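Local coordinates for ABC transporter substrate-binding protein (PDB 3UN6), which probably serves as the substrate-binding component of an ABC-type import system and binds zinc, although its exact function has not been established, at residues Q256-M261 and Q274-T279; I39-I44 and H263-S268; Y146-L151 and Q292-L297; T296-K299 and N305-A308. All coordinates share one frame; numbering follows the deposited sequence.

Interaction 1: Q256-M261 and Q274-T279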
loop_
_atom_site.group_PDB
_atom_site.type_symbol
_atom_site.label_atom_id
_atom_site.label_comp_id
_atom_site.label_asym_id
_atom_site.label_seq_id
_atom_site.Cartn_x
_atom_site.Cartn_y
_atom_site.Cartn_z
ATOM N N GLN A 256 -1.284 14.375 -13.789
ATOM C CA GLN A 256 -2.517 14.056 -13.070
ATOM C C GLN A 256 -2.304 13.423 -11.704
ATOM O O GLN A 256 -2.945 13.836 -10.743
ATOM C CB GLN A 256 -3.431 13.152 -13.914
ATOM C CG GLN A 256 -4.589 13.890 -14.627
ATOM C CD GLN A 256 -5.735 14.286 -13.651
ATOM O OE1 GLN A 256 -5.566 14.269 -12.424
ATOM N NE2 GLN A 256 -6.896 14.631 -14.206
ATOM N N SER A 257 -1.436 12.422 -11.601
ATOM C CA SER A 257 -1.248 11.764 -10.309
ATOM C C SER A 257 -0.722 12.765 -9.278
ATOM O O SER A 257 -1.146 12.730 -8.116
ATOM C CB SER A 257 -0.344 10.530 -10.403
ATOM O OG SER A 257 0.905 10.845 -10.990
ATOM N N VAL A 258 0.176 13.653 -9.711
ATOM C CA VAL A 258 0.711 14.699 -8.829
ATOM C C VAL A 258 -0.412 15.634 -8.409
ATOM O O VAL A 258 -0.599 15.881 -7.231
ATOM C CB VAL A 258 1.865 15.547 -9.493
ATOM C CG1 VAL A 258 2.232 16.753 -8.606
ATOM C CG2 VAL A 258 3.117 14.660 -9.769
ATOM N N ASP A 259 -1.159 16.146 -9.386
ATOM C CA ASP A 259 -2.273 17.076 -9.118
ATOM C C ASP A 259 -3.315 16.460 -8.157
ATOM O O ASP A 259 -3.791 17.129 -7.238
ATOM C CB ASP A 259 -2.934 17.516 -10.436
ATOM C CG ASP A 259 -2.000 18.385 -11.320
ATOM O OD1 ASP A 259 -1.060 19.007 -10.786
ATOM O OD2 ASP A 259 -2.226 18.445 -12.551
ATOM N N ILE A 260 -3.666 15.196 -8.370
ATOM C CA ILE A 260 -4.592 14.506 -7.445
ATOM C C ILE A 260 -4.069 14.518 -6.015
ATOM O O ILE A 260 -4.768 14.887 -5.086
ATOM C CB ILE A 260 -4.835 13.036 -7.865
ATOM C CG1 ILE A 260 -6.043 12.944 -8.802
ATOM C CG2 ILE A 260 -5.136 12.191 -6.675
ATOM C CD1 ILE A 260 -7.389 13.390 -8.141
HETATM N N MSE A 261 -2.822 14.105 -5.849
HETATM C CA MSE A 261 -2.235 14.030 -4.535
HETATM C C MSE A 261 -2.015 15.384 -3.855
HETATM O O MSE A 261 -2.255 15.495 -2.654
HETATM C CB MSE A 261 -0.934 13.243 -4.587
HETATM C CG MSE A 261 -1.163 11.804 -5.035
HETATM SE SE MSE A 261 0.438 10.786 -4.814
HETATM C CE MSE A 261 1.508 11.588 -5.968
ATOM N N GLN A 274 8.241 13.639 -6.422
ATOM C CA GLN A 274 9.162 12.526 -6.201
ATOM C C GLN A 274 8.378 11.217 -5.936
ATOM O O GLN A 274 8.699 10.156 -6.489
ATOM C CB GLN A 274 10.095 12.846 -5.026
ATOM C CG GLN A 274 11.038 11.703 -4.632
ATOM C CD GLN A 274 12.055 12.164 -3.609
ATOM O OE1 GLN A 274 12.424 13.329 -3.590
ATOM N NE2 GLN A 274 12.510 11.264 -2.769
ATOM N N SER A 275 7.339 11.312 -5.103
ATOM C CA SER A 275 6.517 10.167 -4.725
ATOM C C SER A 275 5.804 9.555 -5.927
ATOM O O SER A 275 5.779 8.330 -6.092
ATOM C CB SER A 275 5.493 10.598 -3.676
ATOM O OG SER A 275 6.146 11.039 -2.477
ATOM N N ALA A 276 5.242 10.427 -6.762
ATOM C CA ALA A 276 4.515 10.012 -7.938
ATOM C C ALA A 276 5.443 9.463 -9.020
ATOM O O ALA A 276 5.062 8.540 -9.751
ATOM C CB ALA A 276 3.699 11.186 -8.484
ATOM N N ALA A 277 6.655 10.013 -9.112
ATOM C CA ALA A 277 7.616 9.555 -10.099
ATOM C C ALA A 277 7.901 8.062 -9.938
ATOM O O ALA A 277 8.071 7.381 -10.937
ATOM C CB ALA A 277 8.907 10.346 -10.030
ATOM N N TRP A 278 7.913 7.548 -8.702
ATOM C CA TRP A 278 8.249 6.131 -8.464
ATOM C C TRP A 278 7.062 5.189 -8.235
ATOM O O TRP A 278 7.254 4.009 -7.916
ATOM C CB TRP A 278 9.276 6.016 -7.317
ATOM C CG TRP A 278 10.594 6.626 -7.669
ATOM C CD1 TRP A 278 10.959 7.955 -7.548
ATOM C CD2 TRP A 278 11.704 5.962 -8.282
ATOM N NE1 TRP A 278 12.228 8.132 -8.022
ATOM C CE2 TRP A 278 12.713 6.930 -8.473
ATOM C CE3 TRP A 278 11.955 4.637 -8.659
ATOM C CZ2 TRP A 278 13.950 6.616 -9.008
ATOM C CZ3 TRP A 278 13.185 4.325 -9.193
ATOM C CH2 TRP A 278 14.169 5.309 -9.371
ATOM N N THR A 279 5.844 5.697 -8.417
ATOM C CA THR A 279 4.649 4.895 -8.275
ATOM C C THR A 279 4.026 4.800 -9.668
ATOM O O THR A 279 4.190 5.697 -10.471
ATOM C CB THR A 279 3.661 5.526 -7.272
ATOM O OG1 THR A 279 4.356 5.874 -6.064
ATOM C CG2 THR A 279 2.522 4.547 -6.926
HETATM O O HOH W 1 2.402 8.330 -10.417
#

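Interaction 2: I39-I44 and H263-S268. With PO4 (phosphate ion), chain D.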
loop_
_atom_site.group_PDB
_atom_site.type_symbol
_atom_site.label_atom_id
_atom_site.label_comp_id
_atom_site.label_asym_id
_atom_site.label_seq_id
_atom_site.Cartn_x
_atom_site.Cartn_y
_atom_site.Cartn_z
ATOM N N ILE A 39 -14.955 4.180 2.102
ATOM C CA ILE A 39 -13.720 3.454 1.883
ATOM C C ILE A 39 -12.608 4.093 2.654
ATOM O O ILE A 39 -12.391 5.323 2.573
ATOM C CB ILE A 39 -13.297 3.435 0.394
ATOM C CG1 ILE A 39 -14.391 2.861 -0.507
ATOM C CG2 ILE A 39 -11.982 2.666 0.220
ATOM C CD1 ILE A 39 -14.693 1.378 -0.345
ATOM N N GLY A 40 -11.888 3.265 3.395
ATOM C CA GLY A 40 -10.781 3.725 4.225
ATOM C C GLY A 40 -9.412 3.741 3.565
ATOM O O GLY A 40 -9.108 2.900 2.710
ATOM N N TYR A 41 -8.566 4.674 3.999
ATOM C CA TYR A 41 -7.226 4.781 3.459
ATOM C C TYR A 41 -6.266 5.542 4.349
ATOM O O TYR A 41 -6.674 6.288 5.256
ATOM C CB TYR A 41 -7.273 5.564 2.125
ATOM C CG TYR A 41 -7.514 7.043 2.306
ATOM C CD1 TYR A 41 -8.791 7.539 2.562
ATOM C CD2 TYR A 41 -6.465 7.952 2.244
ATOM C CE1 TYR A 41 -9.015 8.888 2.746
ATOM C CE2 TYR A 41 -6.678 9.312 2.437
ATOM C CZ TYR A 41 -7.961 9.771 2.679
ATOM O OH TYR A 41 -8.177 11.106 2.867
ATOM N N LEU A 42 -4.985 5.344 4.047
ATOM C CA LEU A 42 -3.888 6.137 4.578
ATOM C C LEU A 42 -3.414 7.042 3.426
ATOM O O LEU A 42 -3.497 6.616 2.233
ATOM C CB LEU A 42 -2.746 5.267 5.098
ATOM C CG LEU A 42 -2.763 4.847 6.576
ATOM C CD1 LEU A 42 -3.884 3.813 6.904
ATOM C CD2 LEU A 42 -1.362 4.286 6.942
ATOM N N PRO A 43 -2.904 8.270 3.747
ATOM C CA PRO A 43 -2.459 9.257 2.734
ATOM C C PRO A 43 -1.071 8.942 2.134
ATOM O O PRO A 43 -0.112 9.667 2.323
ATOM C CB PRO A 43 -2.442 10.573 3.519
ATOM C CG PRO A 43 -2.054 10.157 4.916
ATOM C CD PRO A 43 -2.654 8.766 5.121
ATOM N N ILE A 44 -1.018 7.844 1.393
ATOM C CA ILE A 44 0.180 7.366 0.750
ATOM C C ILE A 44 -0.172 7.200 -0.725
ATOM O O ILE A 44 -1.353 7.136 -1.070
ATOM C CB ILE A 44 0.594 6.037 1.322
ATOM C CG1 ILE A 44 -0.585 5.041 1.250
ATOM C CG2 ILE A 44 1.078 6.221 2.777
ATOM C CD1 ILE A 44 -0.272 3.647 1.789
ATOM N N HIS A 263 -3.732 17.912 -4.049
ATOM C CA HIS A 263 -5.014 18.332 -3.574
ATOM C C HIS A 263 -5.375 17.717 -2.216
ATOM O O HIS A 263 -5.734 18.433 -1.281
ATOM C CB HIS A 263 -6.082 17.967 -4.610
ATOM C CG HIS A 263 -7.458 18.409 -4.224
ATOM N ND1 HIS A 263 -7.958 19.649 -4.547
ATOM C CD2 HIS A 263 -8.432 17.782 -3.521
ATOM C CE1 HIS A 263 -9.187 19.766 -4.073
ATOM N NE2 HIS A 263 -9.498 18.647 -3.443
ATOM N N HIS A 264 -5.238 16.400 -2.111
ATOM C CA HIS A 264 -5.663 15.638 -0.936
ATOM C C HIS A 264 -4.669 15.450 0.181
ATOM O O HIS A 264 -5.071 15.364 1.347
ATOM C CB HIS A 264 -6.105 14.236 -1.367
ATOM C CG HIS A 264 -7.401 14.219 -2.106
ATOM N ND1 HIS A 264 -7.484 14.364 -3.476
ATOM C CD2 HIS A 264 -8.673 14.085 -1.661
ATOM C CE1 HIS A 264 -8.753 14.306 -3.842
ATOM N NE2 HIS A 264 -9.494 14.146 -2.761
ATOM N N PHE A 265 -3.387 15.344 -0.138
ATOM C CA PHE A 265 -2.412 15.062 0.908
ATOM C C PHE A 265 -1.708 16.275 1.517
ATOM O O PHE A 265 -1.417 17.267 0.832
ATOM C CB PHE A 265 -1.362 14.061 0.406
ATOM C CG PHE A 265 -1.925 12.779 -0.121
ATOM C CD1 PHE A 265 -3.198 12.336 0.232
ATOM C CD2 PHE A 265 -1.128 11.943 -0.870
ATOM C CE1 PHE A 265 -3.684 11.137 -0.241
ATOM C CE2 PHE A 265 -1.609 10.728 -1.336
ATOM C CZ PHE A 265 -2.883 10.325 -1.018
ATOM N N LYS A 266 -1.423 16.168 2.818
ATOM C CA LYS A 266 -0.674 17.183 3.541
ATOM C C LYS A 266 0.822 17.031 3.242
ATOM O O LYS A 266 1.616 16.679 4.128
ATOM C CB LYS A 266 -0.918 17.106 5.065
ATOM C CG LYS A 266 -2.283 17.606 5.496
ATOM C CD LYS A 266 -2.472 17.600 7.011
ATOM C CE LYS A 266 -2.509 16.172 7.563
ATOM N NZ LYS A 266 -2.792 16.092 9.032
ATOM N N GLN A 267 1.189 17.303 1.994
ATOM C CA GLN A 267 2.566 17.258 1.542
ATOM C C GLN A 267 2.736 18.330 0.482
ATOM O O GLN A 267 1.772 18.727 -0.177
ATOM C CB GLN A 267 2.898 15.889 0.896
ATOM C CG GLN A 267 2.589 14.658 1.777
ATOM C CD GLN A 267 3.445 14.592 3.028
ATOM O OE1 GLN A 267 4.444 15.300 3.141
ATOM N NE2 GLN A 267 3.060 13.722 3.973
ATOM N N SER A 268 3.963 18.781 0.308
ATOM C CA SER A 268 4.255 19.766 -0.724
ATOM C C SER A 268 4.341 19.092 -2.101
ATOM O O SER A 268 4.446 17.859 -2.218
ATOM C CB SER A 268 5.567 20.470 -0.423
ATOM O OG SER A 268 6.581 19.526 -0.196
HETATM P P PO4 D . -6.587 16.698 9.310
HETATM O O1 PO4 D . -5.414 17.634 9.127
HETATM O O2 PO4 D . -7.345 16.593 8.013
HETATM O O3 PO4 D . -6.090 15.328 9.692
HETATM O O4 PO4 D . -7.492 17.269 10.376
HETATM O O HOH W 2 -5.609 12.823 3.057
HETATM O O HOH W 3 0.493 12.205 3.277
#

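Interaction 3: Y146-L151 and Q292-L297. With PO4 (phosphate ion), chain E.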
loop_
_atom_site.group_PDB
_atom_site.type_symbol
_atom_site.label_atom_id
_atom_site.label_comp_id
_atom_site.label_asym_id
_atom_site.label_seq_id
_atom_site.Cartn_x
_atom_site.Cartn_y
_atom_site.Cartn_z
ATOM N N TYR A 146 2.764 -7.480 9.107
ATOM C CA TYR A 146 2.244 -8.130 7.903
ATOM C C TYR A 146 2.255 -7.099 6.810
ATOM O O TYR A 146 1.241 -6.439 6.534
ATOM C CB TYR A 146 0.845 -8.718 8.144
ATOM C CG TYR A 146 0.812 -9.617 9.377
ATOM C CD1 TYR A 146 1.687 -10.692 9.493
ATOM C CD2 TYR A 146 -0.111 -9.411 10.400
ATOM C CE1 TYR A 146 1.671 -11.517 10.617
ATOM C CE2 TYR A 146 -0.126 -10.227 11.527
ATOM C CZ TYR A 146 0.764 -11.282 11.618
ATOM O OH TYR A 146 0.762 -12.101 12.723
ATOM N N SER A 147 3.417 -6.948 6.186
ATOM C CA SER A 147 3.584 -5.958 5.150
ATOM C C SER A 147 4.632 -6.379 4.155
ATOM O O SER A 147 5.503 -7.158 4.475
ATOM C CB SER A 147 3.979 -4.611 5.758
ATOM O OG SER A 147 5.275 -4.627 6.377
ATOM N N THR A 148 4.504 -5.872 2.938
ATOM C CA THR A 148 5.493 -6.073 1.881
ATOM C C THR A 148 6.827 -5.414 2.290
ATOM O O THR A 148 7.886 -5.808 1.850
ATOM C CB THR A 148 4.954 -5.488 0.569
ATOM O OG1 THR A 148 3.843 -6.277 0.152
ATOM C CG2 THR A 148 6.023 -5.457 -0.585
ATOM N N HIS A 149 6.742 -4.412 3.149
ATOM C CA HIS A 149 7.914 -3.699 3.662
ATOM C C HIS A 149 8.804 -4.628 4.455
ATOM O O HIS A 149 10.016 -4.631 4.252
ATOM C CB HIS A 149 7.439 -2.502 4.482
ATOM C CG HIS A 149 6.447 -1.679 3.745
ATOM N ND1 HIS A 149 5.083 -1.875 3.871
ATOM C CD2 HIS A 149 6.610 -0.744 2.777
ATOM C CE1 HIS A 149 4.454 -1.055 3.051
ATOM N NE2 HIS A 149 5.355 -0.354 2.379
ATOM N N TYR A 150 8.214 -5.434 5.344
ATOM C CA TYR A 150 8.969 -6.461 6.071
ATOM C C TYR A 150 9.651 -7.418 5.071
ATOM O O TYR A 150 10.818 -7.760 5.227
ATOM C CB TYR A 150 8.046 -7.281 6.985
ATOM C CG TYR A 150 8.689 -8.516 7.589
ATOM C CD1 TYR A 150 8.454 -9.788 7.074
ATOM C CD2 TYR A 150 9.576 -8.400 8.661
ATOM C CE1 TYR A 150 9.059 -10.914 7.643
ATOM C CE2 TYR A 150 10.163 -9.493 9.218
ATOM C CZ TYR A 150 9.915 -10.747 8.713
ATOM O OH TYR A 150 10.536 -11.807 9.310
ATOM N N LEU A 151 8.912 -7.845 4.060
ATOM C CA LEU A 151 9.449 -8.767 3.063
ATOM C C LEU A 151 10.580 -8.143 2.254
ATOM O O LEU A 151 11.578 -8.792 1.978
ATOM C CB LEU A 151 8.337 -9.254 2.113
ATOM C CG LEU A 151 7.159 -9.938 2.826
ATOM C CD1 LEU A 151 6.050 -10.280 1.812
ATOM C CD2 LEU A 151 7.605 -11.184 3.597
ATOM N N GLN A 292 0.733 -15.128 -6.032
ATOM C CA GLN A 292 1.480 -16.287 -5.635
ATOM C C GLN A 292 2.851 -15.896 -5.069
ATOM O O GLN A 292 3.367 -16.560 -4.161
ATOM C CB GLN A 292 1.623 -17.251 -6.814
ATOM C CG GLN A 292 2.157 -18.612 -6.385
ATOM C CD GLN A 292 1.121 -19.485 -5.653
ATOM O OE1 GLN A 292 1.094 -19.540 -4.428
ATOM N NE2 GLN A 292 0.276 -20.160 -6.410
ATOM N N GLU A 293 3.450 -14.828 -5.601
ATOM C CA GLU A 293 4.744 -14.355 -5.084
ATOM C C GLU A 293 4.613 -13.940 -3.620
ATOM O O GLU A 293 5.497 -14.228 -2.803
ATOM C CB GLU A 293 5.259 -13.155 -5.887
ATOM C CG GLU A 293 6.637 -12.655 -5.455
ATOM C CD GLU A 293 7.179 -11.542 -6.367
ATOM O OE1 GLU A 293 6.491 -10.505 -6.553
ATOM O OE2 GLU A 293 8.306 -11.713 -6.884
ATOM N N ILE A 294 3.534 -13.225 -3.295
ATOM C CA ILE A 294 3.296 -12.795 -1.894
ATOM C C ILE A 294 3.020 -13.989 -0.987
ATOM O O ILE A 294 3.560 -14.065 0.127
ATOM C CB ILE A 294 2.156 -11.753 -1.768
ATOM C CG1 ILE A 294 2.528 -10.470 -2.547
ATOM C CG2 ILE A 294 1.857 -11.418 -0.236
ATOM C CD1 ILE A 294 3.888 -9.864 -2.135
ATOM N N THR A 295 2.217 -14.940 -1.459
ATOM C CA THR A 295 1.927 -16.133 -0.641
ATOM C C THR A 295 3.203 -16.904 -0.325
ATOM O O THR A 295 3.400 -17.358 0.804
ATOM C CB THR A 295 0.849 -17.078 -1.269
ATOM O OG1 THR A 295 1.293 -17.594 -2.523
ATOM C CG2 THR A 295 -0.492 -16.336 -1.471
ATOM N N THR A 296 4.078 -17.022 -1.323
ATOM C CA THR A 296 5.336 -17.730 -1.178
ATOM C C THR A 296 6.189 -17.106 -0.088
ATOM O O THR A 296 6.722 -17.801 0.786
ATOM C CB THR A 296 6.130 -17.703 -2.501
ATOM O OG1 THR A 296 5.506 -18.578 -3.440
ATOM C CG2 THR A 296 7.558 -18.134 -2.272
ATOM N N LEU A 297 6.306 -15.787 -0.146
ATOM C CA LEU A 297 7.108 -15.033 0.797
ATOM C C LEU A 297 6.525 -15.060 2.234
ATOM O O LEU A 297 7.263 -15.177 3.188
ATOM C CB LEU A 297 7.289 -13.591 0.294
ATOM C CG LEU A 297 8.051 -13.384 -1.028
ATOM C CD1 LEU A 297 8.043 -11.907 -1.403
ATOM C CD2 LEU A 297 9.512 -13.904 -0.950
HETATM P P PO4 E . -0.920 -12.536 15.595
HETATM O O1 PO4 E . -0.745 -12.133 17.035
HETATM O O2 PO4 E . -0.362 -11.458 14.701
HETATM O O3 PO4 E . -0.168 -13.825 15.347
HETATM O O4 PO4 E . -2.375 -12.729 15.253
#

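Interaction 4: T296-K299 and N305-A308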
loop_
_atom_site.group_PDB
_atom_site.type_symbol
_atom_site.label_atom_id
_atom_site.label_comp_id
_atom_site.label_asym_id
_atom_site.label_seq_id
_atom_site.Cartn_x
_atom_site.Cartn_y
_atom_site.Cartn_z
ATOM N N THR A 296 4.078 -17.022 -1.323
ATOM C CA THR A 296 5.336 -17.730 -1.178
ATOM C C THR A 296 6.189 -17.106 -0.088
ATOM O O THR A 296 6.722 -17.801 0.786
ATOM C CB THR A 296 6.130 -17.703 -2.501
ATOM O OG1 THR A 296 5.506 -18.578 -3.440
ATOM C CG2 THR A 296 7.558 -18.134 -2.272
ATOM N N LEU A 297 6.306 -15.787 -0.146
ATOM C CA LEU A 297 7.108 -15.033 0.797
ATOM C C LEU A 297 6.525 -15.060 2.234
ATOM O O LEU A 297 7.263 -15.177 3.188
ATOM C CB LEU A 297 7.289 -13.591 0.294
ATOM C CG LEU A 297 8.051 -13.384 -1.028
ATOM C CD1 LEU A 297 8.043 -11.907 -1.403
ATOM C CD2 LEU A 297 9.512 -13.904 -0.950
ATOM N N VAL A 298 5.206 -14.952 2.364
ATOM C CA VAL A 298 4.521 -15.031 3.668
ATOM C C VAL A 298 4.738 -16.424 4.274
ATOM O O VAL A 298 5.020 -16.564 5.473
ATOM C CB VAL A 298 2.998 -14.781 3.491
ATOM C CG1 VAL A 298 2.198 -15.282 4.695
ATOM C CG2 VAL A 298 2.716 -13.292 3.157
ATOM N N LYS A 299 4.640 -17.452 3.436
ATOM C CA LYS A 299 4.822 -18.851 3.875
ATOM C C LYS A 299 6.289 -19.060 4.276
ATOM O O LYS A 299 6.608 -19.650 5.317
ATOM C CB LYS A 299 4.497 -19.822 2.716
ATOM C CG LYS A 299 3.609 -20.991 3.049
ATOM C CD LYS A 299 3.964 -21.712 4.294
ATOM C CE LYS A 299 3.082 -22.920 4.423
ATOM N NZ LYS A 299 3.280 -23.563 5.708
ATOM N N ASN A 305 -0.475 -18.854 7.679
ATOM C CA ASN A 305 -0.782 -19.627 6.469
ATOM C C ASN A 305 -1.690 -18.779 5.608
ATOM O O ASN A 305 -2.804 -18.441 6.031
ATOM C CB ASN A 305 -1.383 -21.007 6.716
ATOM C CG ASN A 305 -1.407 -21.853 5.429
ATOM O OD1 ASN A 305 -0.465 -22.602 5.152
ATOM N ND2 ASN A 305 -2.432 -21.654 4.595
ATOM N N PRO A 306 -1.207 -18.416 4.398
ATOM C CA PRO A 306 -1.965 -17.523 3.539
ATOM C C PRO A 306 -3.170 -18.193 2.887
ATOM O O PRO A 306 -3.156 -19.411 2.659
ATOM C CB PRO A 306 -0.930 -17.087 2.480
ATOM C CG PRO A 306 -0.002 -18.227 2.375
ATOM C CD PRO A 306 0.021 -18.903 3.734
ATOM N N PRO A 307 -4.226 -17.406 2.616
ATOM C CA PRO A 307 -5.399 -17.932 1.955
ATOM C C PRO A 307 -5.134 -18.123 0.453
ATOM O O PRO A 307 -4.306 -17.412 -0.134
ATOM C CB PRO A 307 -6.443 -16.846 2.200
ATOM C CG PRO A 307 -5.672 -15.609 2.290
ATOM C CD PRO A 307 -4.380 -15.983 2.951
ATOM N N ALA A 308 -5.815 -19.089 -0.152
ATOM C CA ALA A 308 -5.684 -19.343 -1.586
ATOM C C ALA A 308 -6.262 -18.177 -2.399
ATOM O O ALA A 308 -7.119 -17.451 -1.925
ATOM C CB ALA A 308 -6.414 -20.644 -1.949
#

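Interaction 1: Q256-M261 and Q274-T279
No ring lies between Ala-276 and the Met-261, Val-258 and Ser-257 that close on its methyl group; the indole of Trp-278 has the carbonyl O of Gln-274 in plane at its edge and is stacked with His-210. The contact joins two consecutive helices, 254-264 and 269-277, as a helical hairpin within what its family places in the periplasmic-binding-protein fold. Alanine suits the spot, because its short side chain lets the helices approach to 6.1 Å between CA of Val-258 and CA of Ala-276. Met-261, a selenomethionine, bends at its last torsion (chi3 -65°), which swings CE onto Ala-276 CB at 3.4 Å, short enough for two carbons that the exact length should be treated with caution. Val-258 adds CG2 at 3.7 Å from the same CB. Ser-257 brings a polar edge: its OG and Ala-276 O, 2.8 Å from the water oxygen, share one water, which donates to the carbonyl. Arg-254 lies at both groups too, its O bonded to Ser-257 OG and its NE donating to Ala-276 O. Where the second helix ends, Thr-279 OG1 donates to Ser-275 O over 2.8 Å, tilted 28° from the carbonyl plane.

Interaction 2: I39-I44 and H263-S268
Phe-265, by far the most deeply engaged residue, lays one face of its ring against Pro-43. Pro-43 CB stands 4.2 Å from the ring centroid and 26° off the normal, a CH-pi contact, while Pro-43 CA comes to 3.7 Å from Phe-265 CE1. A proline fits here because it is rigid, and its CA and CB hydrogens, made slightly positive by the neighbouring amide, suit an electron-rich aromatic face. Phe-265 is the first residue past helix 254-264; with CG beside its own backbone N (chi1 -55°), the ring reaches across to the loop that follows strand 36-41. Its far end meets the backbone of Ile-44, the residue after Pro-43, with Phe-265 CZ 3.5 Å from Ile-44 O. Tyr-41, the last residue of that strand, adds a looser oblique contact through CE2. Pro-43 and Lys-266 each centre an inverse gamma turn, so both segments bend sharply. No direct hydrogen bond crosses; one water links Tyr-41 OH and His-264 O, another donates to Pro-43 O over 2.8 Å and accepts from Gln-267 NE2. At this junction between the end of helix 254-264 and the loop, the apolar ring contact sets the spacing while waters satisfy the backbone oxygens of His-264 and Pro-43.

Interaction 3: Y146-L151 and Q292-L297
Leu-151 lays its two methyl groups against the base of Leu-297: CD1 comes to 3.8 Å from Leu-297 CB, and CD2 to 4.0 Å from the backbone oxygen of the same residue. The two side chains cross obliquely, and CD1 of one also meets CD1 of the other at 4.1 Å. Branched leucines suit this place, since a forked end can cover both the side chain and the main chain of the opposing helix. For Leu-151, CG stands anti to the carbonyl carbon (chi1 -57°), and the extended chi2 carries the fork across the interface. One turn earlier, Thr-148 and Ile-294 make a looser contact, OG1 to CD1. The helices joined are 148-159 and 288-300, and Ile-294 of the latter also packs on Glu-95 and Met-98 of helix 94-102. In the periplasmic-binding-protein fold expected from the family, helix 148-159 follows strand 138-142 of one sheet and helix 94-102 follows strand 89-93 of the other, so the contact probably brings together elements of the two lobes. Ser-147 is the N-cap of helix 148-159; its OG accepts from Tyr-150 N over 3.2 Å, and the N-H points at it almost straight, at 162°. Thr-148 OG1 is hydrogen-bonded to Tyr-219 O and Glu-95 OE2, which puts it beside the backbone just ahead of the zinc ligand Cys-220. Phosphate O2, of an ion probably from the crystallisation liquor, lies in plane at the Tyr-146 ring edge, a doubtful 2.4 Å from Tyr-146 OH; Arg-145 NH2 is a further partner.

Interaction 4: T296-K299 and N305-A308
Asn-305 OD1 is met by the far end of Lys-299, whose CE lies at 3.6 Å and whose NZ lies at 3.9 Å from that oxygen. Neither approach is a hydrogen bond, but an amide oxygen beside a positively charged ammonium group probably feels a mild electrostatic attraction. The bond from CA to CB of Asn-305 points away from the helix; with CG anti to the backbone N (chi1 -168°), the amide nonetheless turns back so that OD1 lies near the lysine. The lysine bends at chi2 (-46°) and then runs extended, passing its aliphatic stem alongside Pro-306, with CG 4.2 Å from Pro-306 CD. On the buried side, Val-298 CG1 rests 4.2 Å from Pro-306 CB. This is a chain reversal: helix 288-300 ends, and the loop that follows it turns back along the helix before helix 309-312, whose N-cap is Ala-308. Rigid, apolar Pro-306 suits the seam, and Met-98 of helix 94-102 lies against the same proline. The adjoining Pro-307 is held through its O by Tyr-291 OH. No direct hydrogen bond joins the two segments, so the fit rests mainly on apolar packing, with at most a weak charge-dipole attraction probably added at the exposed Lys-299 and Asn-305.

How the interactions relate
Interactions 1 and 2 share helix 254-264, their centres about 12 Å apart, and cross along the chain. Interactions 3 and 4 share helix 288-300, with Thr-296 and Leu-297 in both; their centres are about 8 Å apart, and Thr-295 O touches Pro-306 CG. The two pairs lie on opposite sides of the chain's centre, interactions 1 and 4 being farthest apart at about 31 Å between centres. Interaction 1 is nested within the loop closed by interaction 3, interactions 2 and 3 cross, and interactions 1 and 2 close before interaction 4 opens. The side chains of Ile-44 and Thr-148 lie about 4 and 7 Å from a zinc ion, consistent with distant segments being drawn together around the metal site.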